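Local coordinates for fructose-bisphosphate aldolase (Slackia heliotrinireducens, PDB 4MOZ), which belongs to the DeoC/LacD family of aldolases and adopts the TIM-barrel fold, with five protein chains in its assembly, at residues 115-119 with 149-155; 175-179 with 197-201; 45-49 with 105-109; 98-104 with 138-144. All coordinates share one frame; numbering follows the deposited sequence.

Interaction 1. Residues 115-119 with 149-155; sequences DDPYS and SEYEATM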
loop_
_atom_site.group_PDB
_atom_site.type_symbol
_atom_site.label_atom_id
_atom_site.label_comp_id
_atom_site.label_asym_id
_atom_site.label_seq_id
_atom_site.Cartn_x
_atom_site.Cartn_y
_atom_site.Cartn_z
ATOM N N ASP C 115 -4.829 -2.174 -21.567
ATOM C CA ASP C 115 -4.504 -2.666 -20.226
ATOM C C ASP C 115 -5.682 -3.466 -19.674
ATOM O O ASP C 115 -6.839 -3.102 -19.889
ATOM C CB ASP C 115 -4.174 -1.492 -19.289
ATOM C CG ASP C 115 -3.355 -1.908 -18.057
ATOM O OD1 ASP C 115 -2.697 -2.976 -18.064
ATOM O OD2 ASP C 115 -3.357 -1.140 -17.069
ATOM N N ASP C 116 -5.380 -4.558 -18.976
ATOM C CA ASP C 116 -6.395 -5.368 -18.305
ATOM C C ASP C 116 -7.224 -4.515 -17.336
ATOM O O ASP C 116 -6.709 -3.554 -16.771
ATOM C CB ASP C 116 -5.734 -6.531 -17.557
ATOM C CG ASP C 116 -5.468 -7.734 -18.447
ATOM O OD1 ASP C 116 -5.778 -7.700 -19.658
ATOM O OD2 ASP C 116 -4.942 -8.735 -17.928
ATOM N N PRO C 117 -8.506 -4.866 -17.140
ATOM C CA PRO C 117 -9.378 -4.024 -16.318
ATOM C C PRO C 117 -9.139 -4.147 -14.813
ATOM O O PRO C 117 -8.768 -5.219 -14.316
ATOM C CB PRO C 117 -10.781 -4.532 -16.663
ATOM C CG PRO C 117 -10.574 -5.969 -17.016
ATOM C CD PRO C 117 -9.218 -6.047 -17.671
ATOM N N TYR C 118 -9.349 -3.034 -14.115
ATOM C CA TYR C 118 -9.391 -3.009 -12.664
ATOM C C TYR C 118 -10.472 -2.026 -12.204
ATOM O O TYR C 118 -10.485 -0.862 -12.612
ATOM C CB TYR C 118 -8.021 -2.641 -12.076
ATOM C CG TYR C 118 -8.047 -2.347 -10.584
ATOM C CD1 TYR C 118 -8.709 -3.198 -9.695
ATOM C CD2 TYR C 118 -7.396 -1.231 -10.060
ATOM C CE1 TYR C 118 -8.741 -2.932 -8.337
ATOM C CE2 TYR C 118 -7.417 -0.960 -8.694
ATOM C CZ TYR C 118 -8.095 -1.813 -7.839
ATOM O OH TYR C 118 -8.131 -1.565 -6.483
ATOM N N SER C 119 -11.386 -2.514 -11.369
ATOM C CA SER C 119 -12.419 -1.673 -10.763
ATOM C C SER C 119 -12.194 -1.600 -9.248
ATOM O O SER C 119 -12.368 -2.599 -8.546
ATOM C CB SER C 119 -13.813 -2.202 -11.113
ATOM O OG SER C 119 -14.827 -1.480 -10.443
ATOM N N SER C 149 -7.968 -11.081 -15.281
ATOM C CA SER C 149 -7.273 -9.812 -15.476
ATOM C C SER C 149 -5.951 -9.875 -14.723
ATOM O O SER C 149 -5.850 -10.565 -13.708
ATOM C CB SER C 149 -8.109 -8.648 -14.936
ATOM O OG SER C 149 -7.359 -7.440 -14.903
ATOM N N GLU C 150 -4.945 -9.150 -15.201
ATOM C CA GLU C 150 -3.681 -9.047 -14.465
ATOM C C GLU C 150 -3.851 -8.363 -13.105
ATOM O O GLU C 150 -2.969 -8.445 -12.257
ATOM C CB GLU C 150 -2.607 -8.355 -15.307
ATOM C CG GLU C 150 -2.096 -9.251 -16.425
ATOM C CD GLU C 150 -0.934 -8.665 -17.198
ATOM O OE1 GLU C 150 -0.460 -7.563 -16.844
ATOM O OE2 GLU C 150 -0.498 -9.323 -18.166
ATOM N N TYR C 151 -4.995 -7.711 -12.899
ATOM C CA TYR C 151 -5.309 -7.092 -11.613
ATOM C C TYR C 151 -6.304 -7.911 -10.781
ATOM O O TYR C 151 -6.855 -7.410 -9.800
ATOM C CB TYR C 151 -5.812 -5.663 -11.824
ATOM C CG TYR C 151 -4.870 -4.811 -12.643
ATOM C CD1 TYR C 151 -3.710 -4.276 -12.080
ATOM C CD2 TYR C 151 -5.136 -4.543 -13.981
ATOM C CE1 TYR C 151 -2.842 -3.496 -12.836
ATOM C CE2 TYR C 151 -4.280 -3.766 -14.743
ATOM C CZ TYR C 151 -3.137 -3.243 -14.171
ATOM O OH TYR C 151 -2.296 -2.471 -14.937
ATOM N N GLU C 152 -6.511 -9.171 -11.173
ATOM C CA GLU C 152 -7.402 -10.110 -10.468
ATOM C C GLU C 152 -7.151 -10.141 -8.957
ATOM O O GLU C 152 -8.096 -10.101 -8.170
ATOM C CB GLU C 152 -7.262 -11.523 -11.047
ATOM C CG GLU C 152 -8.035 -12.613 -10.305
ATOM C CD GLU C 152 -7.659 -14.019 -10.758
ATOM O OE1 GLU C 152 -8.159 -14.455 -11.820
ATOM O OE2 GLU C 152 -6.873 -14.695 -10.047
ATOM N N ALA C 153 -5.878 -10.199 -8.571
ATOM C CA ALA C 153 -5.482 -10.328 -7.166
ATOM C C ALA C 153 -6.035 -9.219 -6.275
ATOM O O ALA C 153 -6.526 -9.485 -5.174
ATOM C CB ALA C 153 -3.967 -10.390 -7.045
ATOM N N THR C 154 -5.947 -7.982 -6.757
ATOM C CA THR C 154 -6.419 -6.819 -6.010
ATOM C C THR C 154 -7.922 -6.917 -5.754
ATOM O O THR C 154 -8.386 -6.657 -4.641
ATOM C CB THR C 154 -6.097 -5.512 -6.759
ATOM O OG1 THR C 154 -4.713 -5.509 -7.131
ATOM C CG2 THR C 154 -6.382 -4.297 -5.881
HETATM N N MSE C 155 -8.666 -7.321 -6.782
HETATM C CA MSE C 155 -10.111 -7.435 -6.686
HETATM C C MSE C 155 -10.547 -8.629 -5.843
HETATM O O MSE C 155 -11.504 -8.517 -5.073
HETATM C CB MSE C 155 -10.740 -7.460 -8.075
HETATM C CG MSE C 155 -10.744 -6.090 -8.728
HETATM SE SE MSE C 155 -11.364 -6.099 -10.568
HETATM C CE MSE C 155 -9.833 -6.974 -11.412
#
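S149 OG donates to P117 O at 2.7 Å and lies against D116 CB, and the same atom accepts from Y151 N at 3.1 Å, closing an ST turn that leads into helix 152-168 of a TIM barrel, against the loop after strand 99-102. E150 N binds D116 OD2 (2.8 Å) on the anti side of the carboxylate, whose other oxygen takes K182 N; the E150 carboxylate turns to Q114 of the second subunit. Y151, at the N-cap position of the helix, sends its phenol out to D115, where OH reaches the syn lone pair of OD2 at 2.7 Å, ring and carboxylate standing 84° apart. The edge of the same ring lies against the D116 carbonyl, with CE2 3.2 Å from O.

Apolar contacts centre on Y118. With CG anti to the backbone N (chi1 169°), its ring has M155 CG at its edge and T154 CG2 near OH, while Y118 CB packs on Y151 CB at 3.8 Å. Selenomethionine M155 slides past in the opposite direction as a Met-aromatic contact, its SE at the ring edge, 5.4 Å from the Y118 centroid and 82° off the normal.

Interaction 2. Residues 175-179 with 197-201; sequences LWIYP and AAGVA
I177 and A197 mark the closest pairing of the two backbones, their CA atoms 5.9 Å apart. Strand 175-177 and helix 197-201 run nearly antiparallel, at 152° between their N-to-C directions, with the axes of these short segments 8.9 Å apart at closest approach. No hydrogen bond crosses the gap, so side chains alone span it.

I177 does most of this work, and its two branches take different partners. CG2 presses on the methyl of A197, CB to CG2 being 3.5 Å. The longer branch is extended (chi2 -167°), which drives CD1 outward to the helix surface. There I177 CD1 lies 3.7 Å from A201 CB, one helical turn beyond A197, and 3.5 Å from A197 O, the carbonyl that also accepts the weak helical bond from A201 N. V200 adds a looser contact through CG1. On one side of I177 the ring of P179 continues the apolar surface, its CD 3.9 Å from A197 CB; on the other, L175 CD1 approaches A201 CA at 4.2 Å. The small alanines thus present a low surface to the branched side chains of the strand. W176, between L175 and I177, belongs to the other face of the sheet and makes a cation-pi contact with K102.

Alternation of this kind, with one strand face meeting its own following helix and the other turned into the barrel, typifies the beta-alpha-beta unit of a TIM barrel, here strand 172-177, helix 191-204 and strand 208-210.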
loop_
_atom_site.group_PDB
_atom_site.type_symbol
_atom_site.label_atom_id
_atom_site.label_comp_id
_atom_site.label_asym_id
_atom_site.label_seq_id
_atom_site.Cartn_x
_atom_site.Cartn_y
_atom_site.Cartn_z
ATOM N N LEU C 175 -22.094 -10.281 -6.084
ATOM C CA LEU C 175 -20.869 -10.105 -6.844
ATOM C C LEU C 175 -21.144 -10.208 -8.336
ATOM O O LEU C 175 -21.755 -11.172 -8.792
ATOM C CB LEU C 175 -19.815 -11.133 -6.427
ATOM C CG LEU C 175 -19.298 -11.089 -4.984
ATOM C CD1 LEU C 175 -18.306 -12.219 -4.752
ATOM C CD2 LEU C 175 -18.664 -9.742 -4.654
ATOM N N TRP C 176 -20.719 -9.197 -9.086
ATOM C CA TRP C 176 -20.667 -9.290 -10.536
ATOM C C TRP C 176 -19.365 -9.935 -10.863
ATOM O O TRP C 176 -18.316 -9.457 -10.446
ATOM C CB TRP C 176 -20.675 -7.909 -11.163
ATOM C CG TRP C 176 -22.012 -7.224 -11.227
ATOM C CD1 TRP C 176 -22.748 -6.920 -12.367
ATOM C CD2 TRP C 176 -22.800 -6.689 -10.105
ATOM N NE1 TRP C 176 -23.910 -6.272 -12.040
ATOM C CE2 TRP C 176 -24.003 -6.098 -10.700
ATOM C CE3 TRP C 176 -22.639 -6.648 -8.725
ATOM C CZ2 TRP C 176 -24.989 -5.494 -9.925
ATOM C CZ3 TRP C 176 -23.640 -6.047 -7.952
ATOM C CH2 TRP C 176 -24.787 -5.478 -8.539
ATOM N N ILE C 177 -19.392 -11.036 -11.595
ATOM C CA ILE C 177 -18.140 -11.677 -11.961
ATOM C C ILE C 177 -18.039 -11.862 -13.468
ATOM O O ILE C 177 -18.693 -12.732 -14.045
ATOM C CB ILE C 177 -17.893 -12.993 -11.191
ATOM C CG1 ILE C 177 -17.956 -12.741 -9.675
ATOM C CG2 ILE C 177 -16.542 -13.571 -11.581
ATOM C CD1 ILE C 177 -17.441 -13.873 -8.804
ATOM N N TYR C 178 -17.226 -11.010 -14.088
ATOM C CA TYR C 178 -17.021 -11.015 -15.526
ATOM C C TYR C 178 -15.560 -11.295 -15.838
ATOM O O TYR C 178 -14.747 -10.372 -15.855
ATOM C CB TYR C 178 -17.393 -9.661 -16.125
ATOM C CG TYR C 178 -18.823 -9.226 -15.920
ATOM C CD1 TYR C 178 -19.890 -10.075 -16.224
ATOM C CD2 TYR C 178 -19.112 -7.944 -15.462
ATOM C CE1 TYR C 178 -21.199 -9.664 -16.053
ATOM C CE2 TYR C 178 -20.417 -7.525 -15.291
ATOM C CZ TYR C 178 -21.453 -8.386 -15.590
ATOM O OH TYR C 178 -22.746 -7.959 -15.421
ATOM N N PRO C 179 -15.210 -12.571 -16.072
ATOM C CA PRO C 179 -13.835 -12.847 -16.473
ATOM C C PRO C 179 -13.466 -12.033 -17.709
ATOM O O PRO C 179 -14.084 -12.167 -18.765
ATOM C CB PRO C 179 -13.852 -14.347 -16.759
ATOM C CG PRO C 179 -14.899 -14.872 -15.830
ATOM C CD PRO C 179 -15.969 -13.811 -15.821
ATOM N N ALA C 197 -16.699 -18.705 -12.945
ATOM C CA ALA C 197 -17.036 -17.436 -12.306
ATOM C C ALA C 197 -18.073 -17.633 -11.204
ATOM O O ALA C 197 -17.934 -17.092 -10.107
ATOM C CB ALA C 197 -17.542 -16.446 -13.347
ATOM N N ALA C 198 -19.102 -18.423 -11.502
ATOM C CA ALA C 198 -20.158 -18.718 -10.541
ATOM C C ALA C 198 -19.628 -19.426 -9.294
ATOM O O ALA C 198 -20.033 -19.102 -8.178
ATOM C CB ALA C 198 -21.255 -19.540 -11.197
ATOM N N GLY C 199 -18.715 -20.377 -9.488
ATOM C CA GLY C 199 -18.105 -21.110 -8.375
ATOM C C GLY C 199 -17.229 -20.252 -7.473
ATOM O O GLY C 199 -17.187 -20.458 -6.255
ATOM N N VAL C 200 -16.533 -19.284 -8.066
ATOM C CA VAL C 200 -15.679 -18.374 -7.297
ATOM C C VAL C 200 -16.507 -17.550 -6.309
ATOM O O VAL C 200 -16.117 -17.387 -5.144
ATOM C CB VAL C 200 -14.844 -17.453 -8.218
ATOM C CG1 VAL C 200 -14.196 -16.320 -7.430
ATOM C CG2 VAL C 200 -13.787 -18.263 -8.953
ATOM N N ALA C 201 -17.655 -17.055 -6.776
ATOM C CA ALA C 201 -18.544 -16.242 -5.945
ATOM C C ALA C 201 -18.951 -16.965 -4.664
ATOM O O ALA C 201 -19.018 -16.351 -3.592
ATOM C CB ALA C 201 -19.771 -15.822 -6.731
#

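Interaction 3. Residues 45-49 with 105-109; sequences KVEHL and SKTNL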
loop_
_atom_site.group_PDB
_atom_site.type_symbol
_atom_site.label_atom_id
_atom_site.label_comp_id
_atom_site.label_asym_id
_atom_site.label_seq_id
_atom_site.Cartn_x
_atom_site.Cartn_y
_atom_site.Cartn_z
ATOM N N LYS C 45 -23.560 4.702 -15.225
ATOM C CA LYS C 45 -23.095 6.079 -15.451
ATOM C C LYS C 45 -21.573 6.199 -15.328
ATOM O O LYS C 45 -20.964 7.056 -15.970
ATOM C CB LYS C 45 -23.758 7.070 -14.499
ATOM C CG LYS C 45 -25.178 7.453 -14.866
ATOM C CD LYS C 45 -25.814 8.332 -13.798
ATOM C CE LYS C 45 -25.434 9.796 -13.971
ATOM N NZ LYS C 45 -25.949 10.355 -15.250
ATOM N N VAL C 46 -20.966 5.359 -14.489
ATOM C CA VAL C 46 -19.508 5.276 -14.439
ATOM C C VAL C 46 -19.021 4.277 -15.487
ATOM O O VAL C 46 -18.174 4.615 -16.313
ATOM C CB VAL C 46 -18.959 4.900 -13.040
ATOM C CG1 VAL C 46 -17.440 4.972 -13.039
ATOM C CG2 VAL C 46 -19.516 5.822 -11.964
ATOM N N GLU C 47 -19.580 3.065 -15.462
ATOM C CA GLU C 47 -19.132 1.966 -16.329
ATOM C C GLU C 47 -19.037 2.324 -17.817
ATOM O O GLU C 47 -18.023 2.050 -18.458
ATOM C CB GLU C 47 -20.008 0.721 -16.139
ATOM C CG GLU C 47 -19.967 0.123 -14.738
ATOM C CD GLU C 47 -18.587 -0.360 -14.330
ATOM O OE1 GLU C 47 -17.893 -0.983 -15.166
ATOM O OE2 GLU C 47 -18.200 -0.125 -13.164
ATOM N N HIS C 48 -20.091 2.927 -18.362
ATOM C CA HIS C 48 -20.114 3.271 -19.782
ATOM C C HIS C 48 -20.227 4.753 -19.991
ATOM O O HIS C 48 -20.548 5.211 -21.090
ATOM C CB HIS C 48 -21.243 2.532 -20.498
ATOM C CG HIS C 48 -21.163 1.032 -20.370
ATOM N ND1 HIS C 48 -22.205 0.284 -19.970
ATOM C CD2 HIS C 48 -20.104 0.150 -20.580
ATOM C CE1 HIS C 48 -21.840 -1.011 -19.938
ATOM N NE2 HIS C 48 -20.555 -1.091 -20.310
ATOM N N LEU C 49 -19.950 5.511 -18.932
ATOM C CA LEU C 49 -20.074 6.969 -18.944
ATOM C C LEU C 49 -21.498 7.400 -19.297
ATOM O O LEU C 49 -22.450 6.916 -18.683
ATOM C CB LEU C 49 -19.011 7.617 -19.849
ATOM C CG LEU C 49 -17.562 7.499 -19.357
ATOM C CD1 LEU C 49 -16.597 8.150 -20.336
ATOM C CD2 LEU C 49 -17.389 8.095 -17.963
ATOM N N SER C 105 -16.309 0.711 -9.089
ATOM C CA SER C 105 -16.666 1.140 -10.438
ATOM C C SER C 105 -15.420 1.568 -11.201
ATOM O O SER C 105 -14.429 1.972 -10.599
ATOM C CB SER C 105 -17.660 2.307 -10.401
ATOM O OG SER C 105 -18.955 1.871 -10.017
ATOM N N LYS C 106 -15.486 1.486 -12.528
ATOM C CA LYS C 106 -14.443 2.004 -13.411
ATOM C C LYS C 106 -15.108 2.538 -14.674
ATOM O O LYS C 106 -16.278 2.243 -14.923
ATOM C CB LYS C 106 -13.426 0.910 -13.757
ATOM C CG LYS C 106 -13.967 -0.212 -14.630
ATOM C CD LYS C 106 -12.835 -0.975 -15.304
ATOM C CE LYS C 106 -13.357 -1.929 -16.366
ATOM N NZ LYS C 106 -13.753 -1.225 -17.618
ATOM N N THR C 107 -14.378 3.325 -15.462
ATOM C CA THR C 107 -14.884 3.753 -16.772
ATOM C C THR C 107 -14.448 2.758 -17.850
ATOM O O THR C 107 -13.594 1.904 -17.602
ATOM C CB THR C 107 -14.434 5.183 -17.156
ATOM O OG1 THR C 107 -13.060 5.172 -17.574
ATOM C CG2 THR C 107 -14.628 6.154 -15.988
ATOM N N ASN C 108 -15.050 2.868 -19.032
ATOM C CA ASN C 108 -14.702 2.020 -20.170
ATOM C C ASN C 108 -13.743 2.704 -21.149
ATOM O O ASN C 108 -13.644 2.301 -22.309
ATOM C CB ASN C 108 -15.968 1.547 -20.904
ATOM C CG ASN C 108 -16.782 2.696 -21.489
ATOM O OD1 ASN C 108 -16.665 3.848 -21.063
ATOM N ND2 ASN C 108 -17.629 2.380 -22.463
ATOM N N LEU C 109 -13.046 3.738 -20.682
ATOM C CA LEU C 109 -12.125 4.494 -21.540
ATOM C C LEU C 109 -10.866 3.704 -21.884
ATOM O O LEU C 109 -10.388 3.755 -23.018
ATOM C CB LEU C 109 -11.766 5.844 -20.911
ATOM C CG LEU C 109 -12.884 6.896 -20.894
ATOM C CD1 LEU C 109 -12.588 7.985 -19.875
ATOM C CD2 LEU C 109 -13.107 7.497 -22.275
HETATM O O HOH W 1 -16.524 -0.115 -17.498
HETATM O O HOH W 2 -19.448 4.525 -23.530
#
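E47 folds back on K106 through a bend at its second torsion (chi2 -62°): its CB starts away from the loop, yet the carboxylate returns to the K106 backbone. N108 reaches the helix end because chi1 of 62° sets CG between its own backbone N and carbonyl carbon, laying the carboxamide against H48, with ND2 3.8 Å from H48 CD2 at the imidazole edge. K106 N donates to E47 OE2 at 3.2 Å, a bond (161°) arriving from above the carboxylate plane. Two CA-H...O contacts sit beside it, E47 CA to K106 O at 3.2 Å and T107 CA to V46 O at 3.4 Å. In TIM-barrel terms, this holds short helix 44-47, after strand 37-41, to the loop after strand 99-102. One water accepts from K106 NZ and donates to both E47 O and E47 OE1, while another donates to H48 O and accepts from N108 ND2. H48 ND1 is engaged by D52. L49 splits its methyls, CD2 touching T107 CG2 at 3.9 Å and CD1 meeting L109 CG at 4.0 Å, the two leucines at about a right angle. T107 OG1 bonds to E152 of the third subunit, and G196 and G148 of that subunit pack on L49 and L109.

Interaction 4. Residues 98-104 with 138-144; sequences NYLVKMN and VVGLGYT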
loop_
_atom_site.group_PDB
_atom_site.type_symbol
_atom_site.label_atom_id
_atom_site.label_comp_id
_atom_site.label_asym_id
_atom_site.label_seq_id
_atom_site.Cartn_x
_atom_site.Cartn_y
_atom_site.Cartn_z
ATOM N N ASN C 98 -35.306 -0.622 -1.854
ATOM C CA ASN C 98 -34.233 -1.424 -1.287
ATOM C C ASN C 98 -32.959 -1.130 -2.067
ATOM O O ASN C 98 -32.830 -1.530 -3.228
ATOM C CB ASN C 98 -34.566 -2.919 -1.343
ATOM C CG ASN C 98 -35.859 -3.267 -0.626
ATOM O OD1 ASN C 98 -36.116 -2.804 0.485
ATOM N ND2 ASN C 98 -36.673 -4.104 -1.254
ATOM N N TYR C 99 -32.031 -0.417 -1.432
ATOM C CA TYR C 99 -30.785 -0.012 -2.088
ATOM C C TYR C 99 -29.658 -1.018 -1.902
ATOM O O TYR C 99 -29.410 -1.502 -0.794
ATOM C CB TYR C 99 -30.337 1.378 -1.620
ATOM C CG TYR C 99 -31.259 2.491 -2.072
ATOM C CD1 TYR C 99 -31.245 2.941 -3.397
ATOM C CD2 TYR C 99 -32.146 3.094 -1.176
ATOM C CE1 TYR C 99 -32.092 3.955 -3.813
ATOM C CE2 TYR C 99 -32.997 4.112 -1.581
ATOM C CZ TYR C 99 -32.967 4.540 -2.899
ATOM O OH TYR C 99 -33.810 5.552 -3.307
ATOM N N LEU C 100 -28.995 -1.330 -3.014
ATOM C CA LEU C 100 -27.770 -2.107 -3.005
ATOM C C LEU C 100 -26.645 -1.179 -3.457
ATOM O O LEU C 100 -26.645 -0.700 -4.600
ATOM C CB LEU C 100 -27.883 -3.294 -3.956
ATOM C CG LEU C 100 -26.777 -4.351 -3.868
ATOM C CD1 LEU C 100 -27.234 -5.520 -3.014
ATOM C CD2 LEU C 100 -26.409 -4.844 -5.256
ATOM N N VAL C 101 -25.697 -0.916 -2.560
ATOM C CA VAL C 101 -24.595 -0.002 -2.858
ATOM C C VAL C 101 -23.476 -0.712 -3.620
ATOM O O VAL C 101 -22.829 -1.630 -3.102
ATOM C CB VAL C 101 -24.050 0.683 -1.589
ATOM C CG1 VAL C 101 -22.916 1.640 -1.941
ATOM C CG2 VAL C 101 -25.168 1.430 -0.871
ATOM N N LYS C 102 -23.270 -0.281 -4.862
ATOM C CA LYS C 102 -22.213 -0.822 -5.701
ATOM C C LYS C 102 -20.874 -0.227 -5.265
ATOM O O LYS C 102 -20.607 0.951 -5.489
ATOM C CB LYS C 102 -22.510 -0.547 -7.180
ATOM C CG LYS C 102 -21.493 -1.110 -8.162
ATOM C CD LYS C 102 -21.312 -2.613 -8.002
ATOM C CE LYS C 102 -20.803 -3.247 -9.284
ATOM N NZ LYS C 102 -19.427 -2.783 -9.620
HETATM N N MSE C 103 -20.046 -1.063 -4.643
HETATM C CA MSE C 103 -18.828 -0.628 -3.951
HETATM C C MSE C 103 -17.678 -0.219 -4.868
HETATM O O MSE C 103 -16.875 0.637 -4.503
HETATM C CB MSE C 103 -18.339 -1.724 -3.004
HETATM C CG MSE C 103 -19.315 -2.067 -1.909
HETATM SE SE MSE C 103 -19.704 -0.558 -0.745
HETATM C CE MSE C 103 -17.966 -0.379 0.132
ATOM N N ASN C 104 -17.574 -0.851 -6.031
ATOM C CA ASN C 104 -16.537 -0.482 -6.986
ATOM C C ASN C 104 -17.101 -0.045 -8.334
ATOM O O ASN C 104 -18.240 -0.364 -8.661
ATOM C CB ASN C 104 -15.478 -1.592 -7.128
ATOM C CG ASN C 104 -16.011 -2.872 -7.757
ATOM O OD1 ASN C 104 -17.220 -3.127 -7.801
ATOM N ND2 ASN C 104 -15.092 -3.701 -8.235
ATOM N N VAL C 138 -30.449 0.671 2.983
ATOM C CA VAL C 138 -29.415 -0.134 2.346
ATOM C C VAL C 138 -29.589 -1.575 2.797
ATOM O O VAL C 138 -29.521 -1.874 3.990
ATOM C CB VAL C 138 -27.991 0.361 2.698
ATOM C CG1 VAL C 138 -26.928 -0.536 2.063
ATOM C CG2 VAL C 138 -27.801 1.810 2.262
ATOM N N VAL C 139 -29.826 -2.460 1.839
ATOM C CA VAL C 139 -30.040 -3.871 2.152
ATOM C C VAL C 139 -28.806 -4.717 1.832
ATOM O O VAL C 139 -28.650 -5.817 2.351
ATOM C CB VAL C 139 -31.308 -4.435 1.462
ATOM C CG1 VAL C 139 -32.541 -3.651 1.901
ATOM C CG2 VAL C 139 -31.175 -4.415 -0.053
ATOM N N GLY C 140 -27.925 -4.195 0.985
ATOM C CA GLY C 140 -26.747 -4.945 0.606
ATOM C C GLY C 140 -25.702 -4.179 -0.169
ATOM O O GLY C 140 -25.821 -2.962 -0.391
ATOM N N LEU C 141 -24.673 -4.914 -0.583
ATOM C CA LEU C 141 -23.544 -4.353 -1.294
ATOM C C LEU C 141 -23.298 -5.125 -2.573
ATOM O O LEU C 141 -23.639 -6.315 -2.672
ATOM C CB LEU C 141 -22.282 -4.403 -0.426
ATOM C CG LEU C 141 -22.300 -3.836 0.998
ATOM C CD1 LEU C 141 -20.911 -3.958 1.599
ATOM C CD2 LEU C 141 -22.771 -2.388 1.048
ATOM N N GLY C 142 -22.702 -4.440 -3.546
ATOM C CA GLY C 142 -22.294 -5.051 -4.800
ATOM C C GLY C 142 -20.828 -4.785 -5.103
ATOM O O GLY C 142 -20.283 -3.756 -4.704
ATOM N N TYR C 143 -20.193 -5.718 -5.809
ATOM C CA TYR C 143 -18.788 -5.596 -6.188
ATOM C C TYR C 143 -18.531 -6.384 -7.466
ATOM O O TYR C 143 -19.039 -7.497 -7.618
ATOM C CB TYR C 143 -17.880 -6.098 -5.055
ATOM C CG TYR C 143 -16.413 -5.802 -5.263
ATOM C CD1 TYR C 143 -15.590 -6.713 -5.934
ATOM C CD2 TYR C 143 -15.842 -4.613 -4.797
ATOM C CE1 TYR C 143 -14.246 -6.451 -6.135
ATOM C CE2 TYR C 143 -14.492 -4.348 -4.992
ATOM C CZ TYR C 143 -13.703 -5.272 -5.667
ATOM O OH TYR C 143 -12.367 -5.030 -5.887
ATOM N N THR C 144 -17.749 -5.804 -8.375
ATOM C CA THR C 144 -17.367 -6.464 -9.629
ATOM C C THR C 144 -15.946 -7.027 -9.585
ATOM O O THR C 144 -15.019 -6.347 -9.146
ATOM C CB THR C 144 -17.460 -5.488 -10.819
ATOM O OG1 THR C 144 -18.803 -5.020 -10.937
ATOM C CG2 THR C 144 -17.056 -6.173 -12.126
#
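N104 lies flat on Y143: its carboxamide and the phenol ring are stacked, their planes only 9° apart, with ND2 over the ring centre and 3.3 Å from Y143 CZ. Two bonds to the T144 backbone hold that amide, T144 N to N104 OD1 and N104 ND2 to T144 O, each 2.8 Å and in the plane of its acceptor carbonyl. ND2 also serves S119 O, and the Y143 hydroxyl goes to E158.

K102 reaches the same amide from above the plane of its C=O. Bends at chi2 (57°) and chi4 bring NZ to T144 OG1 at 2.7 Å as well as to N104 OD1 and O, so three bonds grip the buried ammonium, which also faces W176.

On the same sheet face, L100 lies across side-chain-free G140, CD1 to C being 3.5 Å. The opposite face pairs V101 CG2 with V138 CG1 obliquely at 3.9 Å; M103, just beyond the strand, sets its SE on L141 CD2 at 4.0 Å. The backbones bond in parallel, with a beta bulge shifting the register between Y99 and L100. Neighbouring parallel strands joined through helix 125-132, with polar residues gathered at their C-terminal ends, are characteristic of the TIM barrel.

How the interactions relate
Interaction 4 is the inner element, joining neighbouring strands 99-102 and 138-145 about 9 Å from the chain's centre. Interaction 2 continues from the next strand, 172-177, with its centre 16 Å away and W176 N probably hydrogen-bonded to Y143 O. Interactions 1 and 3 involve the long loop after strand 99-102; their centres lie 15 Å apart, and S119 OG approaches S105 N at 3.0 Å. Along the chain the segments of interaction 4 alternate with those of interactions 1 and 3, whereas interaction 2 follows last. One loop is tied to helix 44-47, to the start of helix 152-168 and, through N104 and S119, to the barrel. Interactions 1, 2 and 3 meet neighbouring subunits, interaction 4 none.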